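Side-chain contact in uncharacterized protein (Thermus thermophilus HB8, PDB 6SCE), which acts in type III CRISPR defence as a DNA nuclease that is switched on by cyclic oligoadenylate: residues V83-G88 with R95-W100. Sequence-based numbering, arbitrary orientation.
Sequences VNLTGG and RFLGHW. With nucleotides of chain B.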
ATOM      1  N   VAL A  83     -17.831  -4.575  20.288  1.00 26.52           N
ATOM      2  CA  VAL A  83     -17.411  -3.578  19.313  1.00 24.80           C
ATOM      3  C   VAL A  83     -16.099  -3.991  18.653  1.00 24.78           C
ATOM      4  O   VAL A  83     -15.083  -4.056  19.324  1.00 24.57           O
ATOM      5  CB  VAL A  83     -17.229  -2.204  19.981  1.00 26.98           C
ATOM      6  CG1 VAL A  83     -16.981  -1.127  18.961  1.00 27.07           C
ATOM      7  CG2 VAL A  83     -18.456  -1.855  20.798  1.00 28.11           C
ATOM      8  N   ASN A  84     -16.142  -4.237  17.331  1.00 24.26           N
ATOM      9  CA  ASN A  84     -14.960  -4.649  16.570  1.00 25.07           C
ATOM     10  C   ASN A  84     -14.364  -3.427  15.897  1.00 21.95           C
ATOM     11  O   ASN A  84     -15.013  -2.833  15.072  1.00 24.33           O
ATOM     12  CB  ASN A  84     -15.362  -5.730  15.554  1.00 24.26           C
ATOM     13  CG  ASN A  84     -14.188  -6.288  14.741  1.00 23.82           C
ATOM     14  OD1 ASN A  84     -13.051  -5.847  14.869  1.00 23.70           O
ATOM     15  ND2 ASN A  84     -14.494  -7.252  13.848  1.00 23.68           N
ATOM     16  N   LEU A  85     -13.116  -3.074  16.242  1.00 22.89           N
ATOM     17  CA  LEU A  85     -12.445  -1.872  15.700  1.00 25.85           C
ATOM     18  C   LEU A  85     -11.434  -2.117  14.588  1.00 25.72           C
ATOM     19  O   LEU A  85     -10.734  -1.190  14.160  1.00 24.79           O
ATOM     20  CB  LEU A  85     -11.731  -1.129  16.819  1.00 26.21           C
ATOM     21  CG  LEU A  85     -12.599  -0.748  18.019  1.00 30.85           C
ATOM     22  CD1 LEU A  85     -11.779   0.038  19.023  1.00 32.64           C
ATOM     23  CD2 LEU A  85     -13.834  -0.023  17.587  1.00 31.52           C
ATOM     24  N   THR A  86     -11.372  -3.343  14.086  1.00 24.24           N
ATOM     25  CA  THR A  86     -10.403  -3.688  13.038  1.00 24.21           C
ATOM     26  C   THR A  86     -10.689  -3.024  11.698  1.00 24.15           C
ATOM     27  O   THR A  86      -9.780  -2.642  10.974  1.00 23.85           O
ATOM     28  CB  THR A  86     -10.313  -5.226  12.928  1.00 26.39           C
ATOM     29  OG1 THR A  86      -9.613  -5.721  14.079  1.00 29.90           O
ATOM     30  CG2 THR A  86      -9.522  -5.677  11.687  1.00 24.80           C
ATOM     31  N   GLY A  87     -11.973  -2.889  11.371  1.00 23.51           N
ATOM     32  CA  GLY A  87     -12.380  -2.437  10.088  1.00 24.69           C
ATOM     33  C   GLY A  87     -12.049  -0.985   9.784  1.00 24.42           C
ATOM     34  O   GLY A  87     -12.059  -0.089  10.655  1.00 24.41           O
ATOM     35  N   GLY A  88     -11.769  -0.743   8.509  1.00 25.48           N
ATOM     36  CA  GLY A  88     -11.653   0.611   8.028  1.00 26.05           C
ATOM     37  C   GLY A  88     -10.450   1.355   8.555  1.00 25.97           C
ATOM     38  O   GLY A  88      -9.499   0.753   9.063  1.00 23.49           O
ATOM     39  N   ARG A  95     -11.083   6.777  17.534  1.00 27.04           N
ATOM     40  CA  ARG A  95     -12.252   7.537  18.020  1.00 30.08           C
ATOM     41  C   ARG A  95     -13.298   6.650  18.703  1.00 28.68           C
ATOM     42  O   ARG A  95     -13.802   6.988  19.783  1.00 29.12           O
ATOM     43  CB  ARG A  95     -12.872   8.318  16.902  1.00 31.06           C
ATOM     44  CG  ARG A  95     -11.899   9.420  16.445  1.00 35.15           C
ATOM     45  CD  ARG A  95     -12.533  10.497  15.657  1.00 36.96           C
ATOM     46  NE  ARG A  95     -13.565  11.174  16.443  1.00 35.21           N
ATOM     47  CZ  ARG A  95     -14.487  11.954  15.916  1.00 38.17           C
ATOM     48  NH1 ARG A  95     -14.485  12.208  14.618  1.00 39.73           N
ATOM     49  NH2 ARG A  95     -15.424  12.482  16.700  1.00 41.65           N
ATOM     50  N   PHE A  96     -13.579   5.491  18.108  1.00 27.40           N
ATOM     51  CA  PHE A  96     -14.478   4.529  18.735  1.00 26.79           C
ATOM     52  C   PHE A  96     -13.916   4.001  20.036  1.00 28.82           C
ATOM     53  O   PHE A  96     -14.664   3.813  20.989  1.00 31.43           O
ATOM     54  CB  PHE A  96     -14.781   3.354  17.800  1.00 26.36           C
ATOM     55  CG  PHE A  96     -15.946   3.588  16.908  1.00 27.82           C
ATOM     56  CD1 PHE A  96     -16.019   4.734  16.125  1.00 28.16           C
ATOM     57  CD2 PHE A  96     -16.976   2.659  16.823  1.00 29.09           C
ATOM     58  CE1 PHE A  96     -17.088   4.955  15.290  1.00 29.60           C
ATOM     59  CE2 PHE A  96     -18.056   2.893  15.993  1.00 30.03           C
ATOM     60  CZ  PHE A  96     -18.100   4.028  15.204  1.00 28.23           C
ATOM     61  N   LEU A  97     -12.607   3.768  20.113  1.00 27.68           N
ATOM     62  CA  LEU A  97     -12.052   3.249  21.353  1.00 29.32           C
ATOM     63  C   LEU A  97     -12.272   4.271  22.477  1.00 35.50           C
ATOM     64  O   LEU A  97     -12.626   3.882  23.598  1.00 37.21           O
ATOM     65  CB  LEU A  97     -10.586   2.953  21.249  1.00 29.57           C
ATOM     66  CG  LEU A  97      -9.876   2.480  22.516  1.00 30.03           C
ATOM     67  CD1 LEU A  97     -10.468   1.182  23.043  1.00 31.29           C
ATOM     68  CD2 LEU A  97      -8.401   2.332  22.229  1.00 32.90           C
ATOM     69  N   GLY A  98     -12.074   5.557  22.177  1.00 32.86           N
ATOM     70  CA  GLY A  98     -12.319   6.609  23.203  1.00 37.16           C
ATOM     71  C   GLY A  98     -13.744   6.543  23.756  1.00 35.14           C
ATOM     72  O   GLY A  98     -13.954   6.650  24.950  1.00 42.84           O
ATOM     73  N   HIS A  99     -14.709   6.360  22.870  1.00 31.03           N
ATOM     74  CA  HIS A  99     -16.116   6.399  23.202  1.00 31.68           C
ATOM     75  C   HIS A  99     -16.605   5.119  23.882  1.00 33.81           C
ATOM     76  O   HIS A  99     -17.400   5.183  24.831  1.00 32.21           O
ATOM     77  CB  HIS A  99     -16.914   6.654  21.927  1.00 33.16           C
ATOM     78  CG  HIS A  99     -18.403   6.706  22.122  1.00 34.04           C
ATOM     79  ND1 HIS A  99     -19.078   7.849  22.510  1.00 33.75           N
ATOM     80  CD2 HIS A  99     -19.349   5.749  21.971  1.00 34.79           C
ATOM     81  CE1 HIS A  99     -20.368   7.592  22.584  1.00 34.50           C
ATOM     82  NE2 HIS A  99     -20.562   6.327  22.267  1.00 33.54           N
ATOM     83  N   TRP A 100     -16.118   3.963  23.419  1.00 28.37           N
ATOM     84  CA  TRP A 100     -16.699   2.675  23.787  1.00 30.58           C
ATOM     85  C   TRP A 100     -16.052   2.008  24.981  1.00 30.65           C
ATOM     86  O   TRP A 100     -16.470   0.917  25.385  1.00 32.45           O
ATOM     87  CB  TRP A 100     -16.794   1.728  22.551  1.00 28.08           C
ATOM     88  CG  TRP A 100     -17.913   2.120  21.655  1.00 28.34           C
ATOM     89  CD1 TRP A 100     -17.824   2.710  20.446  1.00 28.20           C
ATOM     90  CD2 TRP A 100     -19.292   2.003  21.942  1.00 29.00           C
ATOM     91  NE1 TRP A 100     -19.064   2.942  19.942  1.00 29.77           N
ATOM     92  CE2 TRP A 100     -19.988   2.528  20.863  1.00 28.19           C
ATOM     93  CE3 TRP A 100     -20.009   1.504  23.033  1.00 30.81           C
ATOM     94  CZ2 TRP A 100     -21.374   2.572  20.814  1.00 30.57           C
ATOM     95  CZ3 TRP A 100     -21.396   1.556  22.982  1.00 30.30           C
ATOM     96  CH2 TRP A 100     -22.053   2.077  21.900  1.00 29.41           C
TER
ATOM     97  P     A B   2     -10.542  -2.984   5.808  1.00 22.38           P
ATOM     98  OP1   A B   2     -10.598  -3.499   4.404  1.00 22.57           O
ATOM     99  OP2   A B   2     -11.735  -3.032   6.725  1.00 21.84           O
ATOM    100  O5'   A B   2      -9.346  -3.763   6.541  1.00 22.76           O
ATOM    101  C5'   A B   2      -9.222  -3.636   7.976  1.00 23.16           C
ATOM    102  C4'   A B   2      -8.074  -4.489   8.454  1.00 23.20           C
ATOM    103  O4'   A B   2      -8.416  -5.885   8.240  1.00 24.31           O
ATOM    104  C3'   A B   2      -6.737  -4.259   7.761  1.00 24.23           C
ATOM    105  O3'   A B   2      -5.658  -4.289   8.694  1.00 25.21           O
ATOM    106  C2'   A B   2      -6.623  -5.457   6.821  1.00 25.79           C
ATOM    107  O2'   A B   2      -5.283  -5.825   6.579  1.00 25.63           O
ATOM    108  C1'   A B   2      -7.334  -6.535   7.628  1.00 25.00           C
ATOM    109  N9    A B   2      -7.806  -7.668   6.856  1.00 23.37           N
ATOM    110  C8    A B   2      -8.042  -7.721   5.501  1.00 23.26           C
ATOM    111  N7    A B   2      -8.402  -8.915   5.103  1.00 23.45           N
ATOM    112  C5    A B   2      -8.384  -9.695   6.250  1.00 22.67           C
ATOM    113  C6    A B   2      -8.656 -11.058   6.479  1.00 24.40           C
ATOM    114  N6    A B   2      -8.937 -11.929   5.512  1.00 23.72           N
ATOM    115  N1    A B   2      -8.584 -11.497   7.758  1.00 23.18           N
ATOM    116  C2    A B   2      -8.198 -10.633   8.707  1.00 24.13           C
ATOM    117  N3    A B   2      -7.905  -9.335   8.609  1.00 23.25           N
ATOM    118  C4    A B   2      -8.012  -8.930   7.336  1.00 24.39           C
ATOM    119  P     A B   1      -5.753   2.356   7.203  1.00 24.09           P
ATOM    120  OP1   A B   1      -5.958   3.324   8.327  1.00 23.76           O
ATOM    121  OP2   A B   1      -4.720   1.267   7.413  1.00 24.41           O
ATOM    122  O5'   A B   1      -7.183   1.723   6.886  1.00 23.88           O
ATOM    123  C5'   A B   1      -7.314   0.450   6.258  1.00 24.02           C
ATOM    124  C4'   A B   1      -8.615   0.437   5.492  1.00 24.50           C
ATOM    125  O4'   A B   1      -8.485   1.272   4.311  1.00 24.59           O
ATOM    126  C3'   A B   1      -9.025  -0.959   5.012  1.00 23.01           C
ATOM    127  O3'   A B   1     -10.014  -1.465   5.917  1.00 23.23           O
ATOM    128  C2'   A B   1      -9.547  -0.691   3.592  1.00 24.17           C
ATOM    129  O2'   A B   1     -10.921  -0.366   3.601  1.00 23.16           O
ATOM    130  C1'   A B   1      -8.709   0.502   3.152  1.00 25.21           C
ATOM    131  N9    A B   1      -7.408   0.158   2.574  1.00 26.34           N
ATOM    132  C8    A B   1      -6.209   0.736   2.884  1.00 26.73           C
ATOM    133  N7    A B   1      -5.221   0.228   2.193  1.00 26.70           N
ATOM    134  C5    A B   1      -5.808  -0.718   1.370  1.00 27.68           C
ATOM    135  C6    A B   1      -5.279  -1.595   0.404  1.00 32.04           C
ATOM    136  N6    A B   1      -3.983  -1.660   0.110  1.00 35.07           N
ATOM    137  N1    A B   1      -6.145  -2.412  -0.243  1.00 32.04           N
ATOM    138  C2    A B   1      -7.445  -2.341   0.080  1.00 32.06           C
ATOM    139  N3    A B   1      -8.049  -1.566   0.981  1.00 26.71           N
ATOM    140  C4    A B   1      -7.163  -0.770   1.600  1.00 25.01           C
TER
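V83, on strand 81-84, sets its two methyls against the rings of F96 and W100 on helix 90-100. With CG2 anti to the carbonyl carbon, that methyl lies over one face of the W100 indole, 4.1 Å from W100 CG and set toward the rim; H99 CD2 lies over the opposite face, also toward the rim. V83 CG1 meets the edge of the F96 ring, 4.3 Å from F96 CD2. N84 makes no contact with the helix; it forms an Asx turn: its OD1 accepts from T86 N at 3.1 Å, the donor standing above the carbonyl plane. L85 faces the helix again and forks over it, CD2 against F96 CB (3.5 Å) and CD1 against L97 CB (3.9 Å). Past it the chain turns to the ligand. T86 CG2 packs on the ribose of A2 of chain B, 3.6 Å from O4', and T86 OG1 is hydrogen-bonded to V110 N in strand 105-111. G88 N gives a nearly straight bond (2.9 Å, 169°) to OP2 of A2 of chain B. Within this Rossmann-like beta-alpha-beta unit of a CARF-type sensor, the strand-helix contact is wholly apolar and buried, whereas the loop after the strand meets the phosphate through a backbone N-H, consistent with a part in sensing.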